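Local coordinates for multifunctional non-homologous end joining DNA repair protein LigD (Mycobacterium tuberculosis, PDB 2IRU), which probably repairs DNA double-strand breaks together with Ku by non-homologous end joining, this chain being its polymerase domain, at residues A[139-144]-A[227-232]; A[179-184]-A[238-243]. All coordinates share one frame; numbering follows the deposited sequence.

Overall arrangement
From the N terminus, the chain reaches 139-144, then 179-184, 227-232 and 238-243. Interaction 1 joins the first to the third, closing a loop of 82 residues that contains 179-184. Interaction 2 joins the second to the fourth, closing a loop of 53 residues that contains 227-232. The two closures therefore cross rather than nest. Interaction 1 is strand pairing inside the mixed sheet. Interaction 2 reaches from strand 180-186 of that sheet to strand 240-241, an outermost strand of the four-stranded antiparallel sheet. Strands 129-143 and 180-186 are neighbours, with L141 N and L180 O 2.7 Å apart. Interaction 1 holds the probable manganese ligands, and D140 touches H181 of interaction 2.

Interaction 1 of 2, residues A[139-144]-A[227-232]; sequences FDLDPG and VFVDWS
D140 and D230 face each other as a hydrogen-bonded pair of two antiparallel strands. D140 N donates to D230 O at 3.0 Å, and D230 N returns a bond to D140 O at 2.8 Å. D142 and F228 make the next such pair. The D230 side chain can be followed outward. D230 CB lies 3.3 Å from D140 O and over one face of the F228 ring, toward the rim. A chi1 of -171° sets CG anti to the backbone N, and CG carries the carboxylate that S232 and a water hold. D230 OD1 accepts from S232 OG on its syn side and from S232 N, 2.9 Å away and above the carboxylate plane. This second bond makes an Asx turn. D230 OD2 takes a hydrogen from a water at 2.9 Å, and the same water donates to D140 OD2. D140 OD2 also accepts from Q233 NE2. The D140 and D230 OD2 atoms are 4.4 Å apart. D140 and D142 probably bind both manganese ions of the polymerase site, and D230 one of them. The sheet face bearing L141, P143, V227 and V229 is apolar: V227 CG1 meets L141 CB at 3.8 Å. Helix 149-164 covers L141 and V227, while helix 192-209 touches F139 and W231. Strand 180-186 pairs with strand 129-143, and strand 214-215 runs parallel to 227-230.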
# COMPACT_ATOMS: atom_id res chain seq x y z
N PHE A 139 8.99 0.12 -4.62
CA PHE A 139 9.36 -0.98 -5.50
C PHE A 139 8.52 -2.21 -5.14
O PHE A 139 8.37 -2.53 -3.95
CB PHE A 139 10.84 -1.33 -5.37
CG PHE A 139 11.73 -0.21 -5.76
CD1 PHE A 139 12.27 -0.14 -7.04
CD2 PHE A 139 12.07 0.79 -4.82
CE1 PHE A 139 13.11 0.94 -7.39
CE2 PHE A 139 12.89 1.84 -5.15
CZ PHE A 139 13.42 1.92 -6.44
N ASP A 140 7.96 -2.87 -6.15
CA ASP A 140 7.21 -4.10 -5.93
C ASP A 140 8.14 -5.21 -6.41
O ASP A 140 8.44 -5.29 -7.61
CB ASP A 140 5.95 -4.10 -6.80
CG ASP A 140 5.12 -5.37 -6.69
OD1 ASP A 140 5.47 -6.35 -5.95
OD2 ASP A 140 4.08 -5.38 -7.38
N LEU A 141 8.61 -6.04 -5.48
CA LEU A 141 9.47 -7.15 -5.79
C LEU A 141 8.63 -8.40 -5.92
O LEU A 141 8.09 -8.90 -4.93
CB LEU A 141 10.54 -7.33 -4.69
CG LEU A 141 11.78 -6.45 -4.88
CD1 LEU A 141 11.52 -4.95 -4.97
CD2 LEU A 141 12.76 -6.76 -3.74
N ASP A 142 8.47 -8.86 -7.16
CA ASP A 142 7.58 -9.98 -7.41
C ASP A 142 8.40 -11.22 -7.78
O ASP A 142 9.03 -11.23 -8.85
CB ASP A 142 6.58 -9.66 -8.52
CG ASP A 142 5.48 -10.73 -8.61
OD1 ASP A 142 4.60 -10.80 -7.71
OD2 ASP A 142 5.51 -11.52 -9.58
N PRO A 143 8.42 -12.24 -6.88
CA PRO A 143 9.24 -13.43 -7.10
C PRO A 143 8.68 -14.34 -8.20
O PRO A 143 7.53 -14.79 -8.13
CB PRO A 143 9.20 -14.15 -5.73
CG PRO A 143 7.87 -13.74 -5.14
CD PRO A 143 7.69 -12.30 -5.59
N GLY A 144 9.50 -14.61 -9.22
CA GLY A 144 9.13 -15.52 -10.31
C GLY A 144 9.09 -16.99 -9.91
O GLY A 144 9.36 -17.35 -8.76
N VAL A 227 13.54 -12.40 -9.59
CA VAL A 227 12.71 -11.36 -8.97
C VAL A 227 12.47 -10.24 -9.97
O VAL A 227 13.41 -9.64 -10.50
CB VAL A 227 13.35 -10.79 -7.67
CG1 VAL A 227 12.46 -9.67 -7.05
CG2 VAL A 227 13.59 -11.91 -6.67
N PHE A 228 11.20 -9.94 -10.21
CA PHE A 228 10.86 -8.80 -11.03
C PHE A 228 10.84 -7.57 -10.11
O PHE A 228 10.05 -7.50 -9.17
CB PHE A 228 9.47 -9.01 -11.66
CG PHE A 228 8.94 -7.81 -12.38
CD1 PHE A 228 9.79 -6.92 -13.04
CD2 PHE A 228 7.56 -7.56 -12.39
CE1 PHE A 228 9.28 -5.78 -13.72
CE2 PHE A 228 7.05 -6.44 -13.07
CZ PHE A 228 7.91 -5.55 -13.72
N VAL A 229 11.78 -6.66 -10.34
CA VAL A 229 11.87 -5.44 -9.55
C VAL A 229 11.05 -4.37 -10.28
O VAL A 229 11.55 -3.69 -11.16
CB VAL A 229 13.32 -4.99 -9.35
CG1 VAL A 229 13.40 -3.72 -8.53
CG2 VAL A 229 14.08 -6.08 -8.64
N ASP A 230 9.79 -4.29 -9.89
CA ASP A 230 8.84 -3.44 -10.59
C ASP A 230 8.92 -2.01 -10.04
O ASP A 230 8.59 -1.74 -8.86
CB ASP A 230 7.41 -4.02 -10.44
CG ASP A 230 6.37 -3.30 -11.32
OD1 ASP A 230 6.74 -2.41 -12.10
OD2 ASP A 230 5.17 -3.63 -11.22
N TRP A 231 9.38 -1.12 -10.93
CA TRP A 231 9.54 0.32 -10.67
C TRP A 231 8.33 1.10 -11.17
O TRP A 231 8.26 2.33 -10.93
CB TRP A 231 10.78 0.83 -11.43
CG TRP A 231 10.82 0.28 -12.84
CD1 TRP A 231 11.48 -0.85 -13.27
CD2 TRP A 231 10.16 0.82 -14.00
NE1 TRP A 231 11.28 -1.03 -14.62
CE2 TRP A 231 10.46 -0.03 -15.09
CE3 TRP A 231 9.34 1.93 -14.22
CZ2 TRP A 231 9.98 0.21 -16.38
CZ3 TRP A 231 8.85 2.16 -15.51
CH2 TRP A 231 9.16 1.31 -16.56
N SER A 232 7.39 0.42 -11.84
CA SER A 232 6.32 1.09 -12.61
C SER A 232 5.23 1.73 -11.74
O SER A 232 4.44 2.59 -12.21
CB SER A 232 5.67 0.13 -13.62
OG SER A 232 4.90 -0.85 -12.95
O HOH W 1 4.40 -6.22 -10.30

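Interaction 2 of 2, residues A[179-184]-A[238-243]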
# COMPACT_ATOMS: atom_id res chain seq x y z
N GLY A 179 3.94 -10.45 -3.24
CA GLY A 179 4.93 -9.39 -3.37
C GLY A 179 5.65 -9.08 -2.07
O GLY A 179 5.23 -9.48 -0.97
N LEU A 180 6.81 -8.46 -2.22
CA LEU A 180 7.45 -7.73 -1.16
C LEU A 180 7.54 -6.29 -1.70
O LEU A 180 8.07 -6.11 -2.79
CB LEU A 180 8.85 -8.30 -0.94
CG LEU A 180 9.78 -7.57 0.03
CD1 LEU A 180 9.15 -7.53 1.42
CD2 LEU A 180 11.15 -8.25 0.08
N HIS A 181 6.98 -5.30 -0.99
CA HIS A 181 7.14 -3.90 -1.39
C HIS A 181 8.24 -3.25 -0.57
O HIS A 181 8.40 -3.58 0.61
CB HIS A 181 5.85 -3.09 -1.20
CG HIS A 181 4.76 -3.47 -2.15
ND1 HIS A 181 4.71 -2.98 -3.44
CD2 HIS A 181 3.65 -4.22 -1.98
CE1 HIS A 181 3.63 -3.46 -4.04
NE2 HIS A 181 2.99 -4.24 -3.18
N LEU A 182 8.99 -2.34 -1.19
CA LEU A 182 10.04 -1.59 -0.51
C LEU A 182 9.69 -0.11 -0.71
O LEU A 182 9.42 0.29 -1.84
CB LEU A 182 11.44 -1.81 -1.12
CG LEU A 182 11.96 -3.26 -1.12
CD1 LEU A 182 13.41 -3.30 -1.65
CD2 LEU A 182 11.93 -3.83 0.29
N TYR A 183 9.64 0.66 0.38
CA TYR A 183 9.38 2.09 0.32
C TYR A 183 10.62 2.87 0.75
O TYR A 183 11.33 2.47 1.67
CB TYR A 183 8.25 2.47 1.26
CG TYR A 183 6.89 1.96 0.85
CD1 TYR A 183 6.07 2.72 0.00
CD2 TYR A 183 6.41 0.71 1.29
CE1 TYR A 183 4.81 2.28 -0.39
CE2 TYR A 183 5.11 0.24 0.90
CZ TYR A 183 4.32 1.05 0.06
OH TYR A 183 3.07 0.62 -0.36
N THR A 184 10.85 4.00 0.10
CA THR A 184 11.97 4.87 0.42
C THR A 184 11.50 6.33 0.42
O THR A 184 11.05 6.84 -0.61
CB THR A 184 13.11 4.69 -0.57
OG1 THR A 184 13.50 3.30 -0.60
CG2 THR A 184 14.25 5.60 -0.14
N LYS A 238 -0.73 5.28 -11.15
CA LYS A 238 -0.79 3.96 -10.49
C LYS A 238 -0.96 4.05 -8.98
O LYS A 238 -0.57 5.02 -8.36
CB LYS A 238 0.44 3.14 -10.82
CG LYS A 238 0.41 2.64 -12.25
CD LYS A 238 1.70 1.92 -12.57
CE LYS A 238 1.65 1.19 -13.91
NZ LYS A 238 0.80 1.92 -14.89
N THR A 239 -1.50 3.00 -8.38
CA THR A 239 -1.79 3.04 -6.96
C THR A 239 -1.31 1.68 -6.41
O THR A 239 -1.23 0.69 -7.15
CB THR A 239 -3.29 3.33 -6.76
OG1 THR A 239 -3.58 3.53 -5.36
CG2 THR A 239 -4.13 2.16 -7.31
N THR A 240 -0.92 1.65 -5.14
CA THR A 240 -0.28 0.49 -4.51
C THR A 240 -0.94 0.26 -3.15
O THR A 240 -1.27 1.24 -2.42
CB THR A 240 1.25 0.75 -4.33
OG1 THR A 240 1.84 0.90 -5.65
CG2 THR A 240 1.92 -0.35 -3.56
N ILE A 241 -1.23 -1.01 -2.86
CA ILE A 241 -1.80 -1.41 -1.57
C ILE A 241 -1.13 -0.67 -0.40
O ILE A 241 0.13 -0.63 -0.30
CB ILE A 241 -1.70 -2.94 -1.35
CG1 ILE A 241 -2.53 -3.39 -0.14
CG2 ILE A 241 -0.21 -3.43 -1.22
CD1 ILE A 241 -4.06 -3.42 -0.45
N ALA A 242 -1.95 -0.08 0.45
CA ALA A 242 -1.40 0.72 1.54
C ALA A 242 -0.83 -0.11 2.68
O ALA A 242 -1.42 -1.12 3.05
CB ALA A 242 -2.44 1.64 2.06
N PRO A 243 0.30 0.35 3.26
CA PRO A 243 0.76 -0.36 4.45
C PRO A 243 -0.39 -0.49 5.49
O PRO A 243 -1.18 0.48 5.67
CB PRO A 243 1.87 0.53 5.00
CG PRO A 243 2.43 1.23 3.76
CD PRO A 243 1.19 1.47 2.90
O HOH W 2 1.36 2.77 -1.31
O HOH W 3 2.38 -1.61 0.63
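T240 and H181 reach toward each other tip to tip, and this meeting begins the contact along 238-243. T240 CG2 lies over one face of the imidazole, 4.0 Å from the H181 ring centroid and 27° off its normal. This is a CH-pi contact, offset toward the rim, with H181 CE1 the ring atom nearest to T240 CG2, at 3.6 Å. The methyl stands anti to the backbone N, which carries it out to the ring. T240 CG2 also touches Y183 OH at 3.5 Å, so it meets both aromatic residues of the strand. The other branch, OG1, is hydrogen-bonded to Q233 OE1. T240 O takes a hydrogen from a water whose oxygen lies 2.9 Å from Y183 OH and is hydrogen-bonded to it.

I241 comes next. Its side chain crosses that of H181 at about a right angle, and I241 CG2 lies 3.8 Å from H181 NE2. I241 O accepts from a second water at 2.6 Å. This water lies in the plane of the phenol ring, at its edge, and its distance to Y183 OH is very short. The first water, and with less certainty the second, link one buried hydroxyl to two successive backbone carbonyls.

The ring of P243 meets Y183 tip to tip. P243 CG is 4.0 Å from Y183 CE2, while P243 CD lies 3.9 Å from Y183 OH.

H181 also touches D140, and I241 rests on E112 and H114 of strand 112-115. The contact thus joins the two sheets of the primase-polymerase domain. H181, H114, Q233 and T239 probably bind substrate, consistent with a place beside the nucleotide site of an archaeo-eukaryotic primase (AEP) polymerase.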